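Local coordinates for protein alpha-Amylase (Thermotoga maritima, PDB 2B5D) that is an alpha-amylase of glycosyl hydrolase family 57, whose members are built on a distorted barrel of parallel strands ringed by helices, at residues A144-L149 against Q460-A465; Q451-L456 against P516-R521; V158-I163 against D193-Q198. All coordinates share one frame; numbering follows the deposited sequence. Where two conformers were deposited one is given.

Interaction 1. Residues A144-L149 against Q460-A465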
loop_
_atom_site.group_PDB
_atom_site.type_symbol
_atom_site.label_atom_id
_atom_site.label_comp_id
_atom_site.label_asym_id
_atom_site.label_seq_id
_atom_site.Cartn_x
_atom_site.Cartn_y
_atom_site.Cartn_z
ATOM N N ALA A 144 14.712 -10.673 -28.206
ATOM C CA ALA A 144 15.811 -10.784 -27.207
ATOM C C ALA A 144 15.235 -10.748 -25.785
ATOM O O ALA A 144 15.747 -11.378 -24.857
ATOM C CB ALA A 144 16.822 -9.627 -27.371
ATOM N N THR A 145 14.176 -9.978 -25.631
ATOM C CA THR A 145 13.699 -9.725 -24.314
ATOM C C THR A 145 12.215 -10.099 -24.149
ATOM O O THR A 145 11.633 -9.767 -23.128
ATOM C CB THR A 145 14.119 -8.286 -23.951
ATOM O OG1 THR A 145 14.990 -8.324 -22.822
ATOM C CG2 THR A 145 13.050 -7.320 -23.818
ATOM N N HIS A 146 11.621 -10.759 -25.166
ATOM C CA HIS A 146 10.217 -11.194 -25.144
ATOM C C HIS A 146 9.357 -9.945 -25.038
ATOM O O HIS A 146 8.314 -9.922 -24.364
ATOM C CB HIS A 146 9.985 -12.154 -23.978
ATOM C CG HIS A 146 8.788 -13.049 -24.109
ATOM N ND1 HIS A 146 7.528 -12.681 -23.661
ATOM C CD2 HIS A 146 8.674 -14.330 -24.545
ATOM C CE1 HIS A 146 6.687 -13.679 -23.871
ATOM N NE2 HIS A 146 7.359 -14.695 -24.395
ATOM N N ALA A 147 9.821 -8.881 -25.677
ATOM C CA ALA A 147 8.980 -7.709 -25.850
ATOM C C ALA A 147 7.846 -8.013 -26.825
ATOM O O ALA A 147 8.008 -8.791 -27.763
ATOM C CB ALA A 147 9.838 -6.483 -26.370
ATOM N N PHE A 148 6.724 -7.343 -26.654
ATOM C CA PHE A 148 5.596 -7.543 -27.512
ATOM C C PHE A 148 5.799 -6.586 -28.673
ATOM O O PHE A 148 5.537 -5.403 -28.538
ATOM C CB PHE A 148 4.312 -7.245 -26.734
ATOM C CG PHE A 148 3.056 -7.335 -27.531
ATOM C CD1 PHE A 148 2.286 -6.212 -27.714
ATOM C CD2 PHE A 148 2.579 -8.559 -27.990
ATOM C CE1 PHE A 148 1.080 -6.269 -28.439
ATOM C CE2 PHE A 148 1.370 -8.636 -28.699
ATOM C CZ PHE A 148 0.620 -7.456 -28.918
ATOM N N LEU A 149 6.192 -7.147 -29.832
ATOM C CA LEU A 149 6.741 -6.335 -30.941
ATOM C C LEU A 149 5.716 -5.409 -31.559
ATOM O O LEU A 149 6.085 -4.352 -31.964
ATOM C CB LEU A 149 7.430 -7.191 -31.996
ATOM C CG LEU A 149 8.532 -8.074 -31.432
ATOM C CD1 LEU A 149 9.062 -9.093 -32.489
ATOM C CD2 LEU A 149 9.681 -7.246 -30.741
ATOM N N GLN A 460 11.569 -3.497 -21.689
ATOM C CA GLN A 460 10.601 -3.890 -22.721
ATOM C C GLN A 460 9.927 -5.235 -22.458
ATOM O O GLN A 460 8.884 -5.502 -23.053
ATOM C CB GLN A 460 11.257 -3.943 -24.130
ATOM C CG GLN A 460 11.555 -2.575 -24.740
ATOM C CD GLN A 460 12.279 -2.657 -26.094
ATOM O OE1 GLN A 460 13.263 -3.395 -26.274
ATOM N NE2 GLN A 460 11.749 -1.948 -27.062
ATOM N N SER A 461 10.545 -6.098 -21.641
ATOM C CA SER A 461 9.938 -7.370 -21.266
ATOM C C SER A 461 8.414 -7.272 -21.131
ATOM O O SER A 461 7.907 -6.413 -20.391
ATOM C CB SER A 461 10.521 -7.877 -19.958
ATOM O OG SER A 461 11.933 -7.950 -20.030
ATOM N N SER A 462 7.704 -8.140 -21.870
ATOM C CA SER A 462 6.229 -8.138 -21.903
ATOM C C SER A 462 5.681 -8.606 -20.546
ATOM O O SER A 462 4.647 -8.114 -20.055
ATOM C CB SER A 462 5.687 -9.041 -23.012
ATOM O OG SER A 462 6.095 -10.365 -22.723
ATOM N N ASP A 463 6.375 -9.592 -19.995
ATOM C CA ASP A 463 6.321 -9.967 -18.582
ATOM C C ASP A 463 6.024 -8.844 -17.584
ATOM O O ASP A 463 5.189 -9.048 -16.688
ATOM C CB ASP A 463 7.650 -10.637 -18.195
ATOM C CG ASP A 463 8.067 -11.688 -19.195
ATOM O OD1 ASP A 463 7.551 -12.812 -19.107
ATOM O OD2 ASP A 463 8.895 -11.382 -20.079
ATOM N N TRP A 464 6.704 -7.693 -17.708
ATOM C CA TRP A 464 6.431 -6.546 -16.814
ATOM C C TRP A 464 5.230 -5.682 -17.207
ATOM O O TRP A 464 5.045 -4.610 -16.614
ATOM C CB TRP A 464 7.614 -5.575 -16.670
ATOM C CG TRP A 464 9.006 -6.102 -16.642
ATOM C CD1 TRP A 464 10.103 -5.544 -17.272
ATOM C CD2 TRP A 464 9.490 -7.257 -15.935
ATOM N NE1 TRP A 464 11.223 -6.298 -17.016
ATOM C CE2 TRP A 464 10.882 -7.352 -16.201
ATOM C CE3 TRP A 464 8.883 -8.223 -15.103
ATOM C CZ2 TRP A 464 11.677 -8.368 -15.662
ATOM C CZ3 TRP A 464 9.667 -9.234 -14.578
ATOM C CH2 TRP A 464 11.060 -9.295 -14.853
ATOM N N ALA A 465 4.428 -6.115 -18.184
ATOM C CA ALA A 465 3.452 -5.207 -18.827
ATOM C C ALA A 465 2.006 -5.721 -18.832
ATOM O O ALA A 465 1.069 -4.995 -18.483
ATOM C CB ALA A 465 3.918 -4.844 -20.263
HETATM O O HOH W 1 11.533 -11.282 -20.867
HETATM O O HOH W 2 6.616 -5.457 -24.320
#
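S462 reaches H146 with its side chain and its backbone at once. Its OG sits between the backbone N and the carbonyl carbon (chi1 63°), which aims the hydroxyl at the H146 carbonyl: OG donates to H146 O at 2.8 Å, nearly along the C=O axis. S462 N gives the same oxygen a second bond, coming from above the carbonyl plane. The serine OG also lies in the plane of the imidazole, at its edge, 2.9 Å from H146 ND1. On the far side of that ring H146 NE2 is hydrogen-bonded to H10 NE2, while H12 stacks on the ring. D463 crosses H146 at about a right angle, its carboxylate plane turned 36° from the imidazole. The site is a loop-to-loop junction: 144-149 follows strand 137-142 of the family 57 barrel sheet, and 460-465 follows helix 443-458 of the C-terminal helical region. Two waters bridge the loops; one donates to T145 O and to D463 OD2, the other accepts from F148 N and donates to Q460 O at 2.6 Å. Apolar contact gathers at the Q460 end, where Q460 CB meets A147 CB at 3.7 Å and T145 CG2 at 3.8 Å. The T145 and Q460 side chains cross at about a right angle there, and Q460, extended beyond CG, has its OE1 hydrogen-bonded to Q162 of helix 156-174.

Interaction 2. Residues Q451-L456 against P516-R521; sequences QMLREL and PEINFR
The apolar part of this contact is L453 against I518. The leucine CD2 meets the isoleucine CD1 at 3.5 Å, tighter than usual for two methyl groups, and L453 CG lies 3.8 Å from the same I518 CD1. The two side chains cross obliquely. I518 holds CG1 anti to its backbone N (chi1 -151°), and the chain stays extended to CD1, the atom that reaches the leucine. L453 CD2 also comes within 4.1 Å of F520 CA, where the CA atoms of L453 and F520 make the nearest backbone approach, while the F520 ring itself leads away to pack on E446, L449 and N450 of the same helix.

The second kind of contact is a methyl group on a guanidinium. R454 is modelled in two conformers, and the geometry given here belongs to one of them and is less certain. In it R454 runs extended from CG to NE and slides past I518 in the opposite direction. I518 CG2 rests over one face of the guanidinium, offset toward its rim and 3.9 Å from R454 CZ. P516 O approaches at the edge, near the guanidinium plane, 3.6 Å from R454 NH2; NH2 is hydrogen-bonded to F515 O, one residue earlier.

A polar link within 516-521 is an Asx turn, N519 OD1 accepting from R521 N, although the modelled place of that nitrogen is less sure. The contact joins helix 443-458 to the loop after helix 502-511, both in the C-terminal helical region, and L453 also touches M430 of helix 418-436. I518 thus serves two chemistries, one branch meeting leucine and the other a flat cation, which implies that in this conformer the arginine gains apolar cover on one face while NH2 keeps a backbone oxygen as partner.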
loop_
_atom_site.group_PDB
_atom_site.type_symbol
_atom_site.label_atom_id
_atom_site.label_comp_id
_atom_site.label_asym_id
_atom_site.label_seq_id
_atom_site.Cartn_x
_atom_site.Cartn_y
_atom_site.Cartn_z
ATOM N N GLN A 451 25.228 -1.086 -22.051
ATOM C CA GLN A 451 24.379 -1.266 -20.865
ATOM C C GLN A 451 23.098 -0.464 -21.016
ATOM O O GLN A 451 22.024 -0.920 -20.622
ATOM C CB GLN A 451 25.130 -0.911 -19.555
ATOM C CG GLN A 451 24.468 -1.452 -18.277
ATOM C CD GLN A 451 24.513 -2.952 -18.207
ATOM O OE1 GLN A 451 25.506 -3.567 -18.618
ATOM N NE2 GLN A 451 23.445 -3.567 -17.681
ATOM N N MET A 452 23.168 0.692 -21.643
ATOM C CA MET A 452 21.916 1.357 -21.953
ATOM C C MET A 452 20.938 0.459 -22.749
ATOM O O MET A 452 19.751 0.387 -22.427
ATOM C CB MET A 452 22.153 2.678 -22.651
ATOM C CG MET A 452 22.670 3.724 -21.677
ATOM S SD MET A 452 23.360 5.167 -22.533
ATOM C CE MET A 452 21.873 6.081 -23.014
ATOM N N LEU A 453 21.454 -0.268 -23.741
ATOM C CA LEU A 453 20.591 -1.086 -24.593
ATOM C C LEU A 453 19.986 -2.244 -23.811
ATOM O O LEU A 453 18.812 -2.571 -23.992
ATOM C CB LEU A 453 21.337 -1.590 -25.849
ATOM C CG LEU A 453 20.486 -2.316 -26.902
ATOM C CD1 LEU A 453 19.303 -1.426 -27.425
ATOM C CD2 LEU A 453 21.398 -2.823 -28.064
ATOM N N ARG A 454 20.792 -2.845 -22.949
ATOM C CA ARG A 454 20.327 -3.871 -22.037
ATOM C C ARG A 454 19.204 -3.396 -21.137
ATOM O O ARG A 454 18.201 -4.072 -20.972
ATOM C CB ARG A 454 21.474 -4.289 -21.157
ATOM C CG ARG A 454 22.603 -4.860 -21.926
ATOM C CD ARG A 454 23.593 -5.548 -20.933
ATOM N NE ARG A 454 24.803 -6.108 -21.530
ATOM C CZ ARG A 454 25.984 -5.490 -21.639
ATOM N NH1 ARG A 454 26.143 -4.247 -21.227
ATOM N NH2 ARG A 454 27.020 -6.133 -22.185
ATOM N N GLU A 455 19.395 -2.212 -20.575
ATOM C CA GLU A 455 18.435 -1.570 -19.704
ATOM C C GLU A 455 17.119 -1.335 -20.456
ATOM O O GLU A 455 16.008 -1.632 -19.942
ATOM C CB GLU A 455 19.028 -0.237 -19.145
ATOM C CG GLU A 455 20.132 -0.389 -18.050
ATOM C CD GLU A 455 19.741 -1.445 -17.007
ATOM O OE1 GLU A 455 20.600 -2.257 -16.584
ATOM O OE2 GLU A 455 18.559 -1.483 -16.621
ATOM N N LEU A 456 17.243 -0.790 -21.654
ATOM C CA LEU A 456 16.109 -0.555 -22.564
ATOM C C LEU A 456 15.359 -1.859 -22.903
ATOM O O LEU A 456 14.155 -1.849 -22.961
ATOM C CB LEU A 456 16.575 0.105 -23.886
ATOM C CG LEU A 456 15.555 0.136 -25.054
ATOM C CD1 LEU A 456 14.270 0.910 -24.708
ATOM C CD2 LEU A 456 16.124 0.641 -26.367
ATOM N N PRO A 516 26.158 -10.365 -22.657
ATOM C CA PRO A 516 27.543 -9.892 -22.554
ATOM C C PRO A 516 28.166 -9.477 -23.893
ATOM O O PRO A 516 28.999 -8.579 -23.946
ATOM C CB PRO A 516 28.305 -11.094 -21.950
ATOM C CG PRO A 516 27.338 -12.293 -22.001
ATOM C CD PRO A 516 25.951 -11.680 -22.027
ATOM N N GLU A 517 27.752 -10.144 -24.960
ATOM C CA GLU A 517 28.252 -9.966 -26.317
ATOM C C GLU A 517 27.516 -8.895 -27.085
ATOM O O GLU A 517 27.774 -8.714 -28.267
ATOM C CB GLU A 517 27.988 -11.253 -27.063
ATOM C CG GLU A 517 26.428 -11.395 -27.457
ATOM C CD GLU A 517 25.525 -12.117 -26.408
ATOM O OE1 GLU A 517 25.939 -12.216 -25.246
ATOM O OE2 GLU A 517 24.405 -12.599 -26.761
ATOM N N ILE A 518 26.567 -8.201 -26.462
ATOM C CA ILE A 518 25.767 -7.247 -27.222
ATOM C C ILE A 518 26.652 -6.130 -27.832
ATOM O O ILE A 518 27.783 -5.865 -27.373
ATOM C CB ILE A 518 24.598 -6.673 -26.347
ATOM C CG1 ILE A 518 23.380 -6.264 -27.194
ATOM C CG2 ILE A 518 25.067 -5.526 -25.472
ATOM C CD1 ILE A 518 22.181 -5.724 -26.364
ATOM N N ASN A 519 26.128 -5.450 -28.835
ATOM C CA ASN A 519 26.813 -4.348 -29.416
ATOM C C ASN A 519 25.821 -3.279 -29.709
ATOM O O ASN A 519 25.000 -3.476 -30.542
ATOM C CB ASN A 519 27.414 -4.776 -30.759
ATOM C CG ASN A 519 28.337 -3.690 -31.369
ATOM O OD1 ASN A 519 28.017 -2.473 -31.395
ATOM N ND2 ASN A 519 29.453 -4.142 -31.890
ATOM N N PHE A 520 25.949 -2.114 -29.104
ATOM C CA PHE A 520 24.930 -1.073 -29.188
ATOM C C PHE A 520 24.682 -0.669 -30.598
ATOM O O PHE A 520 23.690 0.006 -30.873
ATOM C CB PHE A 520 25.355 0.168 -28.371
ATOM C CG PHE A 520 26.497 0.971 -29.000
ATOM C CD1 PHE A 520 26.226 2.057 -29.830
ATOM C CD2 PHE A 520 27.840 0.613 -28.765
ATOM C CE1 PHE A 520 27.275 2.773 -30.435
ATOM C CE2 PHE A 520 28.885 1.326 -29.351
ATOM C CZ PHE A 520 28.591 2.402 -30.191
ATOM N N ARG A 521 25.637 -1.012 -31.486
ATOM C CA ARG A 521 25.552 -0.603 -32.903
ATOM C C ARG A 521 24.398 -1.226 -33.704
ATOM O O ARG A 521 23.882 -0.563 -34.668
ATOM C CB ARG A 521 26.926 -0.627 -33.598
ATOM C CG ARG A 521 27.747 0.682 -33.297
ATOM C CD ARG A 521 29.219 0.646 -33.755
ATOM N NE ARG A 521 30.006 -0.280 -32.953
ATOM C CZ ARG A 521 30.877 0.066 -32.004
ATOM N NH1 ARG A 521 31.166 1.334 -31.762
ATOM N NH2 ARG A 521 31.516 -0.867 -31.324
#

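Interaction 3. Residues V158-I163 against D193-Q198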
loop_
_atom_site.group_PDB
_atom_site.type_symbol
_atom_site.label_atom_id
_atom_site.label_comp_id
_atom_site.label_asym_id
_atom_site.label_seq_id
_atom_site.Cartn_x
_atom_site.Cartn_y
_atom_site.Cartn_z
ATOM N N VAL A 158 14.180 -0.776 -32.855
ATOM C CA VAL A 158 14.151 -1.574 -31.614
ATOM C C VAL A 158 13.571 -2.967 -31.877
ATOM O O VAL A 158 14.088 -4.013 -31.416
ATOM C CB VAL A 158 13.528 -0.759 -30.359
ATOM C CG1 VAL A 158 12.011 -0.709 -30.400
ATOM C CG2 VAL A 158 14.081 -1.317 -28.998
ATOM N N VAL A 159 12.566 -2.989 -32.724
ATOM C CA VAL A 159 12.015 -4.265 -33.200
ATOM C C VAL A 159 13.054 -5.210 -33.802
ATOM O O VAL A 159 13.164 -6.377 -33.385
ATOM C CB VAL A 159 10.860 -4.036 -34.153
ATOM C CG1 VAL A 159 10.343 -5.391 -34.737
ATOM C CG2 VAL A 159 9.710 -3.269 -33.450
ATOM N N ASN A 160 13.833 -4.708 -34.779
ATOM C CA ASN A 160 14.775 -5.537 -35.536
ATOM C C ASN A 160 15.957 -5.919 -34.623
ATOM O O ASN A 160 16.499 -7.035 -34.693
ATOM C CB ASN A 160 15.159 -4.764 -36.844
ATOM C CG ASN A 160 16.078 -5.573 -37.813
ATOM O OD1 ASN A 160 16.157 -6.789 -37.754
ATOM N ND2 ASN A 160 16.798 -4.863 -38.679
ATOM N N ALA A 161 16.366 -4.991 -33.748
ATOM C CA ALA A 161 17.385 -5.259 -32.723
ATOM C C ALA A 161 16.914 -6.282 -31.715
ATOM O O ALA A 161 17.686 -7.234 -31.361
ATOM C CB ALA A 161 17.752 -3.965 -31.997
ATOM N N GLN A 162 15.668 -6.140 -31.234
ATOM C CA GLN A 162 15.057 -7.295 -30.520
ATOM C C GLN A 162 15.257 -8.621 -31.214
ATOM O O GLN A 162 15.719 -9.592 -30.599
ATOM C CB GLN A 162 13.569 -7.086 -30.224
ATOM C CG GLN A 162 13.305 -6.205 -29.024
ATOM C CD GLN A 162 13.414 -6.939 -27.696
ATOM O OE1 GLN A 162 13.088 -8.146 -27.599
ATOM N NE2 GLN A 162 13.835 -6.193 -26.625
ATOM N N ILE A 163 14.950 -8.684 -32.510
ATOM C CA ILE A 163 15.150 -9.958 -33.284
ATOM C C ILE A 163 16.596 -10.393 -33.395
ATOM O O ILE A 163 16.928 -11.568 -33.075
ATOM C CB ILE A 163 14.553 -9.837 -34.732
ATOM C CG1 ILE A 163 13.016 -9.757 -34.642
ATOM C CG2 ILE A 163 15.005 -11.004 -35.606
ATOM C CD1 ILE A 163 12.410 -8.835 -35.638
ATOM N N ASP A 193 7.548 -9.856 -41.051
ATOM C CA ASP A 193 8.173 -11.018 -41.776
ATOM C C ASP A 193 9.439 -10.576 -42.554
ATOM O O ASP A 193 10.469 -11.309 -42.626
ATOM C CB ASP A 193 7.159 -11.638 -42.736
ATOM C CG ASP A 193 6.439 -10.592 -43.601
ATOM O OD1 ASP A 193 6.304 -10.751 -44.812
ATOM O OD2 ASP A 193 6.002 -9.582 -43.096
ATOM N N LEU A 194 9.384 -9.383 -43.110
ATOM C CA LEU A 194 10.610 -8.794 -43.754
ATOM C C LEU A 194 11.896 -8.812 -42.886
ATOM O O LEU A 194 12.937 -9.350 -43.316
ATOM C CB LEU A 194 10.277 -7.399 -44.198
ATOM C CG LEU A 194 9.522 -7.220 -45.513
ATOM C CD1 LEU A 194 9.350 -8.413 -46.432
ATOM C CD2 LEU A 194 8.311 -6.325 -45.398
ATOM N N TYR A 195 11.768 -8.355 -41.617
ATOM C CA TYR A 195 12.884 -8.316 -40.658
ATOM C C TYR A 195 13.312 -9.688 -40.288
ATOM O O TYR A 195 14.482 -9.924 -39.964
ATOM C CB TYR A 195 12.522 -7.504 -39.395
ATOM C CG TYR A 195 12.375 -6.032 -39.669
ATOM C CD1 TYR A 195 11.147 -5.399 -39.513
ATOM C CD2 TYR A 195 13.464 -5.256 -40.136
ATOM C CE1 TYR A 195 10.990 -4.039 -39.828
ATOM C CE2 TYR A 195 13.305 -3.864 -40.408
ATOM C CZ TYR A 195 12.094 -3.291 -40.268
ATOM O OH TYR A 195 11.922 -1.955 -40.563
ATOM N N LEU A 196 12.375 -10.615 -40.336
ATOM C CA LEU A 196 12.682 -12.004 -40.016
ATOM C C LEU A 196 13.483 -12.574 -41.143
ATOM O O LEU A 196 14.434 -13.336 -40.915
ATOM C CB LEU A 196 11.376 -12.845 -39.808
ATOM C CG LEU A 196 10.707 -13.145 -38.437
ATOM C CD1 LEU A 196 11.379 -12.404 -37.224
ATOM C CD2 LEU A 196 9.085 -13.126 -38.401
ATOM N N ALA A 197 13.046 -12.266 -42.367
ATOM C CA ALA A 197 13.793 -12.620 -43.595
ATOM C C ALA A 197 15.176 -11.970 -43.526
ATOM O O ALA A 197 16.217 -12.684 -43.566
ATOM C CB ALA A 197 13.001 -12.212 -44.900
ATOM N N GLN A 198 15.239 -10.662 -43.280
ATOM C CA GLN A 198 16.604 -10.063 -43.111
ATOM C C GLN A 198 17.468 -10.764 -42.086
ATOM O O GLN A 198 18.715 -10.787 -42.197
ATOM C CB GLN A 198 16.564 -8.578 -42.862
ATOM C CG GLN A 198 15.606 -7.837 -43.809
ATOM C CD GLN A 198 15.330 -6.497 -43.271
ATOM O OE1 GLN A 198 14.376 -5.783 -43.668
ATOM N NE2 GLN A 198 16.158 -6.122 -42.317
#
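Y195 and N160 meet first: the asparagine CG lies 3.5 Å from Y195 CD2, and N160 CB is 3.7 Å from the same ring atom. Their side chains cross at about a right angle, with the amide plane inclined 36° to the ring. N160 has its CG anti to the backbone N (chi1 -176°), which sends the amide out from its helix to the tyrosine. One turn on, I163 CD1 touches Y195 CB and L196 CD1, each at 4.0 Å, and crosses both side chains at about a right angle. At the exposed border Q198 comes up to the N160 amide.

Behind this shell are two helices, 156-174 and 192-198, whose local axes approach to 10.1 Å and cross at -43°. They follow strands 137-142 and 180-182, which pair in parallel, and so belong to consecutive strand-helix units of the family 57 domain. V159 and I163 extend the seam onto L192, and another side of helix 156-174 faces helix 443-458, where V158 and A161 touch F457. Carbon carries most of this contact, and it is therefore held chiefly by the fit of ring, amide carbon and methyl group, with little directional bonding between the helices.

Overall arrangement
From the N terminus, the chain leaves strand 137-142 through loop 144-149 and enters helix 156-174. Interaction 3 closes first, a short loop of about thirty residues in which helix 192-198 returns to 158-163. It is nested inside the much longer loop closed by interaction 1, when 460-465 comes back to 144-149. Segment 451-456 precedes 460-465 closely, yet its partner 516-521 lies beyond it, so interactions 1 and 2 cross. Q162 of interaction 3 also reaches both segments of interaction 1, and L456 packs on V158 between interactions 2 and 3. Together they tie the C-terminal helices to one side of the barrel domain.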